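Cyclic UMP-AMP synthase (Rhodothermus marinus SG0.5JP17-172, PDB 6E0K) joins UTP and ATP into the second messenger 3',3'-cUAMP, the signal of a CBASS system that leads to bacterial cell death and so aborts phage infection. Local coordinates at residues A[4-7]-A[8-12]; A[187-190]-A[191-195]; A[220-224]-A[225-229]. All coordinates share one frame; numbering follows the deposited sequence.

Interaction 1. Residues A[4-7]-A[8-12]; sequences PESQ and LERWS
Gln7 lays its side chain over the indole of Trp11, one helical turn further on. The aliphatic part comes first: CG sits 4.0 Å from the centroid of the six-membered ring and 10° off its normal, a CH-pi contact over the face. The amide then continues across the same indole, its plane tilted 33° from the ring, and NE2 lies 3.1 Å above the ring plane. This covering posture follows from CG standing anti to the backbone N and from a bend at chi2. Glutamine suits the place, since its methylenes can lie on an aromatic face while its amide still reaches polar partners.

Among those partners is Arg10, whose NH2 gives Gln7 OE1 a weak hydrogen bond of 3.1 Å. Amide and guanidinium stand almost perpendicular, 83° apart. Ser6 O lies over one face of the guanidinium, as does Gln7 CA.

The backbone underneath is helix 5-11, a short amphipathic helix of about two turns near the N terminus. Pro4 occupies the N-cap position; its carbonyl receives Leu8 N, and the i-to-i+4 ladder proceeds to Trp11 N, which meets Gln7 O at 3.0 Å. Leu8 and Trp11 form the buried side: Leu8 packs on Phe231 and Phe235, Trp11 on Tyr199 and Leu282. Glu5, by contrast, turns its carboxylate to the backbone N-H groups of Phe231 and Lys232 at the start of helix 231-244.

Three waters bridge further polar groups. One molecule donates to both Ser6 O and Glu9 OE1, the latter also bonded to His13; another joins Ser6 OG to Arg10 NH2; a third accepts from Gln7 NE2 and Arg10 NE, in the plane of the guanidinium.

Interaction 2. Residues A[187-190]-A[191-195]; sequences KPTI and RMFKN
Pro188 and Arg191 meet at a slant, the flat guanidinium of Arg191 spread over the start of the preceding turn. One of its faces looks onto Pro188 CA, 3.6 Å above the plane, and NH2 also touches the proline ring at CG, 3.6 Å away. A bend at chi3 (-55°) folds the chain back to this position. Pro188 lies in the first turn of helix 186-202, where the N-H it lacks would find no carbonyl four residues back within the helix, so it costs no bond.

Thr189 and Phe193 lie side by side and point the same way, with the methyl CG2 of Thr189 3.7 Å from Phe193 CE2. Met192 CE lies 3.5 Å above the Phe193 ring plane, offset toward its rim; the unbranched thioether can bend at chi3 to put its methyl there. Thr189 OG1 turns back to Trp185 O.

Ile190 and Lys194 also run parallel, CG2 of the isoleucine 3.9 Å from CE of the lysine. Beyond CG the extended Lys194 chain passes CD and CE alongside Ile190 CG2. Throughout, the helix keeps regular i-to-i+4 bonds, such as Lys194 N to Ile190 O at 2.9 Å.

For Lys194, which binds ATP, the stem thus packs on Ile190 and leaves NZ to polar partners such as Thr53 O; Arg191 lays a guanidinium face on Pro188 while its N-H groups bond Ser12 O and Ser52 O.

Interaction 3. Residues A[220-224]-A[225-229]; sequences YNVPD and SKFGG
The Phe227 ring is met at its edge by backbone carbonyls: Val222 O and Asp224 O lie in its plane, and Pro223 O is near it. CE1 approaches Val222 O at 3.6 Å and CD1 approaches Pro223 O at 3.5 Å. Phenylalanine suits this place because oxygens in such positions face the electropositive rim of its flat ring. Val222 adds apolar packing, its CG1 3.8 Å from Phe227 CE1, and beyond the two segments the ring meets Tyr186 edge-to-face and touches Thr189.

Val222 CG1, anti to the backbone N (chi1 178°), also reaches Lys226 CG at 3.6 Å. The two side chains cross at about a right angle, the branched valine pressing on the lysine's methylenes. Lys226 itself lies along Val238 and Trp241 of helix 231-244.

Two backbone bonds draw the chain round, from Lys226 N to Pro223 O and from Phe227 N to Asp224 O, each 3.1 Å long. Pro223, with its restricted phi, fits the entry to so tight a turn. A water near both Asp224 O and Phe227 O lies close to the same carbonyl that Phe227 N uses. Asp224 makes a salt bridge to Lys178, whose NZ also bonds to Val222 O.

The successive i-to-i+3 bonds mark a single 3-10 turn in the linker between helices 212-220 and 231-244, with Phe227 tucked inward against helices 168-181 and 186-202.

In the fold
The three contacts follow one another along the chain, each local, with none nested or crossing. Interaction 1 forms the short helix near the N terminus, far in sequence from the other two but packed in space on interaction 2: Trp11 O and Ser12 O receive Asn195 ND2 and Arg191 NE, so the end of the 4-12 segment docks on helix 186-202. Interaction 2 lies within that helix, while interaction 3 turns the chain between helices 212-220 and 231-244. Interactions 2 and 3 touch where Thr189 CG2 packs on Phe227 CE2. Interactions 1 and 3 do not meet; helix 186-202 stands in contact with both, tying the N-terminal segment and the linker into the helical part of the enzyme.

Interaction 1. Residues A[4-7]-A[8-12]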
loop_
_atom_site.group_PDB
_atom_site.type_symbol
_atom_site.label_atom_id
_atom_site.label_comp_id
_atom_site.label_asym_id
_atom_site.label_seq_id
_atom_site.Cartn_x
_atom_site.Cartn_y
_atom_site.Cartn_z
ATOM N N PRO A 4 -5.986 -22.485 -17.019
ATOM C CA PRO A 4 -7.367 -22.874 -16.708
ATOM C C PRO A 4 -8.051 -21.888 -15.772
ATOM O O PRO A 4 -7.436 -21.322 -14.862
ATOM C CB PRO A 4 -7.197 -24.237 -16.036
ATOM C CG PRO A 4 -5.954 -24.801 -16.670
ATOM C CD PRO A 4 -5.040 -23.599 -16.838
ATOM N N GLU A 5 -9.358 -21.714 -15.992
ATOM C CA GLU A 5 -10.134 -20.782 -15.177
ATOM C C GLU A 5 -10.060 -21.139 -13.698
ATOM O O GLU A 5 -9.928 -20.250 -12.846
ATOM C CB GLU A 5 -11.589 -20.768 -15.644
ATOM C CG GLU A 5 -12.522 -19.947 -14.763
ATOM C CD GLU A 5 -12.433 -18.464 -15.046
ATOM O OE1 GLU A 5 -11.925 -18.102 -16.131
ATOM O OE2 GLU A 5 -12.882 -17.666 -14.190
ATOM N N SER A 6 -10.145 -22.436 -13.375
ATOM C CA SER A 6 -10.111 -22.857 -11.978
ATOM C C SER A 6 -8.787 -22.517 -11.311
ATOM O O SER A 6 -8.751 -22.273 -10.097
ATOM C CB SER A 6 -10.364 -24.355 -11.875
ATOM O OG SER A 6 -9.403 -25.073 -12.637
ATOM N N GLN A 7 -7.687 -22.549 -12.064
ATOM C CA GLN A 7 -6.406 -22.139 -11.507
ATOM C C GLN A 7 -6.388 -20.642 -11.232
ATOM O O GLN A 7 -5.936 -20.207 -10.168
ATOM C CB GLN A 7 -5.267 -22.522 -12.458
ATOM C CG GLN A 7 -3.884 -22.115 -11.962
ATOM C CD GLN A 7 -3.509 -22.809 -10.668
ATOM O OE1 GLN A 7 -3.099 -23.971 -10.672
ATOM N NE2 GLN A 7 -3.669 -22.109 -9.550
ATOM N N LEU A 8 -6.865 -19.839 -12.182
ATOM C CA LEU A 8 -6.930 -18.403 -11.947
ATOM C C LEU A 8 -7.853 -18.084 -10.780
ATOM O O LEU A 8 -7.553 -17.200 -9.970
ATOM C CB LEU A 8 -7.400 -17.691 -13.212
ATOM C CG LEU A 8 -6.506 -17.914 -14.431
ATOM C CD1 LEU A 8 -7.152 -17.273 -15.649
ATOM C CD2 LEU A 8 -5.127 -17.307 -14.183
ATOM N N GLU A 9 -8.969 -18.810 -10.665
ATOM C CA GLU A 9 -9.893 -18.547 -9.564
ATOM C C GLU A 9 -9.253 -18.871 -8.219
ATOM O O GLU A 9 -9.418 -18.118 -7.254
ATOM C CB GLU A 9 -11.188 -19.340 -9.757
ATOM C CG GLU A 9 -12.365 -18.851 -8.891
ATOM C CD GLU A 9 -12.302 -19.338 -7.451
ATOM O OE1 GLU A 9 -11.709 -20.409 -7.199
ATOM O OE2 GLU A 9 -12.850 -18.644 -6.569
ATOM N N ARG A 10 -8.511 -19.979 -8.129
ATOM C CA ARG A 10 -7.783 -20.268 -6.894
ATOM C C ARG A 10 -6.796 -19.155 -6.561
ATOM O O ARG A 10 -6.678 -18.734 -5.400
ATOM C CB ARG A 10 -7.052 -21.611 -7.017
ATOM C CG ARG A 10 -7.936 -22.825 -6.809
ATOM C CD ARG A 10 -7.099 -24.078 -6.551
ATOM N NE ARG A 10 -6.237 -24.403 -7.683
ATOM C CZ ARG A 10 -6.655 -25.036 -8.775
ATOM N NH1 ARG A 10 -7.923 -25.402 -8.882
ATOM N NH2 ARG A 10 -5.808 -25.297 -9.765
ATOM N N TRP A 11 -6.075 -18.663 -7.570
ATOM C CA TRP A 11 -5.137 -17.575 -7.347
ATOM C C TRP A 11 -5.832 -16.294 -6.902
ATOM O O TRP A 11 -5.195 -15.447 -6.263
ATOM C CB TRP A 11 -4.340 -17.321 -8.628
ATOM C CG TRP A 11 -3.234 -18.303 -8.894
ATOM C CD1 TRP A 11 -2.659 -19.170 -8.008
ATOM C CD2 TRP A 11 -2.556 -18.484 -10.138
ATOM N NE1 TRP A 11 -1.659 -19.889 -8.635
ATOM C CE2 TRP A 11 -1.579 -19.484 -9.943
ATOM C CE3 TRP A 11 -2.676 -17.890 -11.400
ATOM C CZ2 TRP A 11 -0.747 -19.928 -10.972
ATOM C CZ3 TRP A 11 -1.840 -18.326 -12.422
ATOM C CH2 TRP A 11 -0.890 -19.335 -12.197
ATOM N N SER A 12 -7.125 -16.136 -7.203
ATOM C CA SER A 12 -7.845 -14.941 -6.775
ATOM C C SER A 12 -8.255 -14.971 -5.305
ATOM O O SER A 12 -8.767 -13.959 -4.813
ATOM C CB SER A 12 -9.098 -14.727 -7.629
ATOM O OG SER A 12 -10.166 -15.574 -7.190
HETATM O O HOH W 1 -11.075 -22.673 -8.433
HETATM O O HOH W 2 -6.942 -26.080 -12.446
HETATM O O HOH W 3 -3.323 -23.557 -6.971
#

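Interaction 2. Residues A[187-190]-A[191-195]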
loop_
_atom_site.group_PDB
_atom_site.type_symbol
_atom_site.label_atom_id
_atom_site.label_comp_id
_atom_site.label_asym_id
_atom_site.label_seq_id
_atom_site.Cartn_x
_atom_site.Cartn_y
_atom_site.Cartn_z
ATOM N N LYS A 187 -10.475 -6.248 -6.820
ATOM C CA LYS A 187 -9.585 -6.809 -5.804
ATOM C C LYS A 187 -9.276 -8.284 -6.065
ATOM O O LYS A 187 -8.115 -8.686 -5.929
ATOM C CB LYS A 187 -10.171 -6.609 -4.399
ATOM C CG LYS A 187 -10.371 -5.146 -4.051
ATOM C CD LYS A 187 -9.099 -4.347 -4.185
ATOM C CE LYS A 187 -9.321 -2.905 -3.740
ATOM N NZ LYS A 187 -9.790 -2.826 -2.322
ATOM N N PRO A 188 -10.248 -9.132 -6.439
ATOM C CA PRO A 188 -9.871 -10.504 -6.825
ATOM C C PRO A 188 -8.869 -10.538 -7.958
ATOM O O PRO A 188 -8.018 -11.436 -7.996
ATOM C CB PRO A 188 -11.207 -11.147 -7.236
ATOM C CG PRO A 188 -12.251 -10.358 -6.470
ATOM C CD PRO A 188 -11.713 -8.946 -6.419
ATOM N N THR A 189 -8.945 -9.583 -8.887
ATOM C CA THR A 189 -8.000 -9.574 -9.997
ATOM C C THR A 189 -6.597 -9.230 -9.513
ATOM O O THR A 189 -5.617 -9.848 -9.948
ATOM C CB THR A 189 -8.473 -8.595 -11.079
ATOM O OG1 THR A 189 -9.719 -9.069 -11.614
ATOM C CG2 THR A 189 -7.458 -8.525 -12.222
ATOM N N ILE A 190 -6.475 -8.255 -8.608
ATOM C CA ILE A 190 -5.177 -7.967 -8.006
ATOM C C ILE A 190 -4.603 -9.220 -7.368
ATOM O O ILE A 190 -3.426 -9.554 -7.553
ATOM C CB ILE A 190 -5.295 -6.839 -6.970
ATOM C CG1 ILE A 190 -5.590 -5.502 -7.654
ATOM C CG2 ILE A 190 -4.010 -6.742 -6.156
ATOM C CD1 ILE A 190 -5.918 -4.414 -6.623
ATOM N N ARG A 191 -5.431 -9.937 -6.609
ATOM C CA ARG A 191 -4.926 -11.117 -5.918
ATOM C C ARG A 191 -4.521 -12.200 -6.904
ATOM O O ARG A 191 -3.502 -12.868 -6.706
ATOM C CB ARG A 191 -5.970 -11.640 -4.927
ATOM C CG ARG A 191 -6.277 -10.595 -3.840
ATOM C CD ARG A 191 -7.120 -11.168 -2.702
ATOM N NE ARG A 191 -8.352 -11.780 -3.194
ATOM C CZ ARG A 191 -9.566 -11.235 -3.109
ATOM N NH1 ARG A 191 -9.755 -10.063 -2.513
ATOM N NH2 ARG A 191 -10.612 -11.897 -3.615
ATOM N N MET A 192 -5.307 -12.378 -7.970
ATOM C CA MET A 192 -4.950 -13.322 -9.028
ATOM C C MET A 192 -3.561 -13.026 -9.580
ATOM O O MET A 192 -2.721 -13.924 -9.688
ATOM C CB MET A 192 -5.984 -13.263 -10.145
ATOM C CG MET A 192 -5.638 -14.190 -11.320
ATOM S SD MET A 192 -6.679 -13.889 -12.758
ATOM C CE MET A 192 -6.101 -12.272 -13.292
ATOM N N PHE A 193 -3.289 -11.763 -9.911
ATOM C CA PHE A 193 -1.977 -11.443 -10.460
ATOM C C PHE A 193 -0.874 -11.561 -9.410
ATOM O O PHE A 193 0.237 -11.994 -9.731
ATOM C CB PHE A 193 -1.994 -10.052 -11.090
ATOM C CG PHE A 193 -2.618 -10.029 -12.452
ATOM C CD1 PHE A 193 -2.052 -10.744 -13.503
ATOM C CD2 PHE A 193 -3.763 -9.281 -12.696
ATOM C CE1 PHE A 193 -2.628 -10.728 -14.768
ATOM C CE2 PHE A 193 -4.333 -9.241 -13.969
ATOM C CZ PHE A 193 -3.764 -9.984 -15.006
ATOM N N LYS A 194 -1.151 -11.187 -8.156
ATOM C CA LYS A 194 -0.167 -11.413 -7.098
ATOM C C LYS A 194 0.186 -12.888 -6.967
ATOM O O LYS A 194 1.359 -13.246 -6.819
ATOM C CB LYS A 194 -0.688 -10.880 -5.756
ATOM C CG LYS A 194 -0.588 -9.391 -5.605
ATOM C CD LYS A 194 -1.149 -9.022 -4.238
ATOM C CE LYS A 194 -0.939 -7.592 -3.873
ATOM N NZ LYS A 194 -1.158 -7.520 -2.385
ATOM N N ASN A 195 -0.823 -13.758 -6.946
ATOM C CA ASN A 195 -0.534 -15.186 -6.838
ATOM C C ASN A 195 0.134 -15.736 -8.098
ATOM O O ASN A 195 0.978 -16.640 -8.001
ATOM C CB ASN A 195 -1.813 -15.955 -6.523
ATOM C CG ASN A 195 -1.997 -16.201 -5.029
ATOM O OD1 ASN A 195 -1.054 -16.559 -4.308
ATOM N ND2 ASN A 195 -3.215 -15.997 -4.556
#

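Interaction 3. Residues A[220-224]-A[225-229]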
loop_
_atom_site.group_PDB
_atom_site.type_symbol
_atom_site.label_atom_id
_atom_site.label_comp_id
_atom_site.label_asym_id
_atom_site.label_seq_id
_atom_site.Cartn_x
_atom_site.Cartn_y
_atom_site.Cartn_z
ATOM N N TYR A 220 -4.576 -0.381 -11.060
ATOM C CA TYR A 220 -5.524 0.705 -10.849
ATOM C C TYR A 220 -5.718 1.533 -12.112
ATOM O O TYR A 220 -6.807 2.077 -12.344
ATOM C CB TYR A 220 -5.048 1.595 -9.700
ATOM C CG TYR A 220 -6.018 2.707 -9.412
ATOM C CD1 TYR A 220 -7.174 2.466 -8.688
ATOM C CD2 TYR A 220 -5.782 3.988 -9.881
ATOM C CE1 TYR A 220 -8.073 3.474 -8.432
ATOM C CE2 TYR A 220 -6.684 5.005 -9.629
ATOM C CZ TYR A 220 -7.816 4.740 -8.907
ATOM O OH TYR A 220 -8.718 5.750 -8.652
ATOM N N ASN A 221 -4.687 1.618 -12.948
ATOM C CA ASN A 221 -4.753 2.432 -14.154
ATOM C C ASN A 221 -5.486 1.766 -15.310
ATOM O O ASN A 221 -5.732 2.432 -16.330
ATOM C CB ASN A 221 -3.337 2.799 -14.584
ATOM C CG ASN A 221 -2.774 3.925 -13.764
ATOM O OD1 ASN A 221 -2.971 5.083 -14.109
ATOM N ND2 ASN A 221 -2.108 3.606 -12.654
ATOM N N VAL A 222 -5.861 0.504 -15.165
ATOM C CA VAL A 222 -6.511 -0.240 -16.246
ATOM C C VAL A 222 -7.994 0.117 -16.266
ATOM O O VAL A 222 -8.620 0.164 -15.197
ATOM C CB VAL A 222 -6.315 -1.737 -16.034
ATOM C CG1 VAL A 222 -7.027 -2.543 -17.119
ATOM C CG2 VAL A 222 -4.833 -2.088 -15.997
ATOM N N PRO A 223 -8.592 0.364 -17.440
ATOM C CA PRO A 223 -10.019 0.715 -17.487
ATOM C C PRO A 223 -10.888 -0.336 -16.813
ATOM O O PRO A 223 -10.594 -1.531 -16.855
ATOM C CB PRO A 223 -10.316 0.798 -18.989
ATOM C CG PRO A 223 -8.994 1.136 -19.616
ATOM C CD PRO A 223 -7.975 0.388 -18.784
ATOM N N ASP A 224 -11.976 0.133 -16.180
ATOM C CA ASP A 224 -12.861 -0.770 -15.444
ATOM C C ASP A 224 -13.429 -1.868 -16.337
ATOM O O ASP A 224 -13.713 -2.974 -15.854
ATOM C CB ASP A 224 -14.005 0.020 -14.792
ATOM C CG ASP A 224 -13.537 0.907 -13.662
ATOM O OD1 ASP A 224 -12.384 0.736 -13.202
ATOM O OD2 ASP A 224 -14.321 1.783 -13.228
ATOM N N SER A 225 -13.598 -1.584 -17.636
ATOM C CA SER A 225 -14.172 -2.540 -18.580
ATOM C C SER A 225 -13.348 -3.814 -18.715
ATOM O O SER A 225 -13.873 -4.827 -19.191
ATOM C CB SER A 225 -14.317 -1.886 -19.951
ATOM O OG SER A 225 -13.092 -1.268 -20.341
ATOM N N LYS A 226 -12.072 -3.792 -18.325
ATOM C CA LYS A 226 -11.231 -4.977 -18.453
ATOM C C LYS A 226 -11.452 -5.983 -17.332
ATOM O O LYS A 226 -11.001 -7.130 -17.446
ATOM C CB LYS A 226 -9.752 -4.562 -18.497
ATOM C CG LYS A 226 -9.455 -3.481 -19.548
ATOM C CD LYS A 226 -9.904 -3.907 -20.930
ATOM C CE LYS A 226 -9.619 -2.821 -21.953
ATOM N NZ LYS A 226 -10.089 -3.251 -23.292
ATOM N N PHE A 227 -12.155 -5.602 -16.266
ATOM C CA PHE A 227 -12.321 -6.461 -15.099
ATOM C C PHE A 227 -13.726 -7.048 -15.117
ATOM O O PHE A 227 -14.705 -6.307 -14.978
ATOM C CB PHE A 227 -12.109 -5.665 -13.808
ATOM C CG PHE A 227 -10.748 -5.041 -13.686
ATOM C CD1 PHE A 227 -10.486 -3.791 -14.228
ATOM C CD2 PHE A 227 -9.735 -5.691 -12.993
ATOM C CE1 PHE A 227 -9.226 -3.222 -14.110
ATOM C CE2 PHE A 227 -8.483 -5.133 -12.878
ATOM C CZ PHE A 227 -8.224 -3.887 -13.424
ATOM N N GLY A 228 -13.839 -8.355 -15.264
ATOM C CA GLY A 228 -15.159 -8.957 -15.177
ATOM C C GLY A 228 -15.302 -10.154 -16.095
ATOM O O GLY A 228 -14.387 -10.528 -16.821
ATOM N N GLY A 229 -16.493 -10.752 -16.039
ATOM C CA GLY A 229 -16.810 -11.892 -16.879
ATOM C C GLY A 229 -16.281 -13.206 -16.343
ATOM O O GLY A 229 -17.006 -13.984 -15.712
HETATM O O HOH W 4 -16.053 -3.856 -14.806
#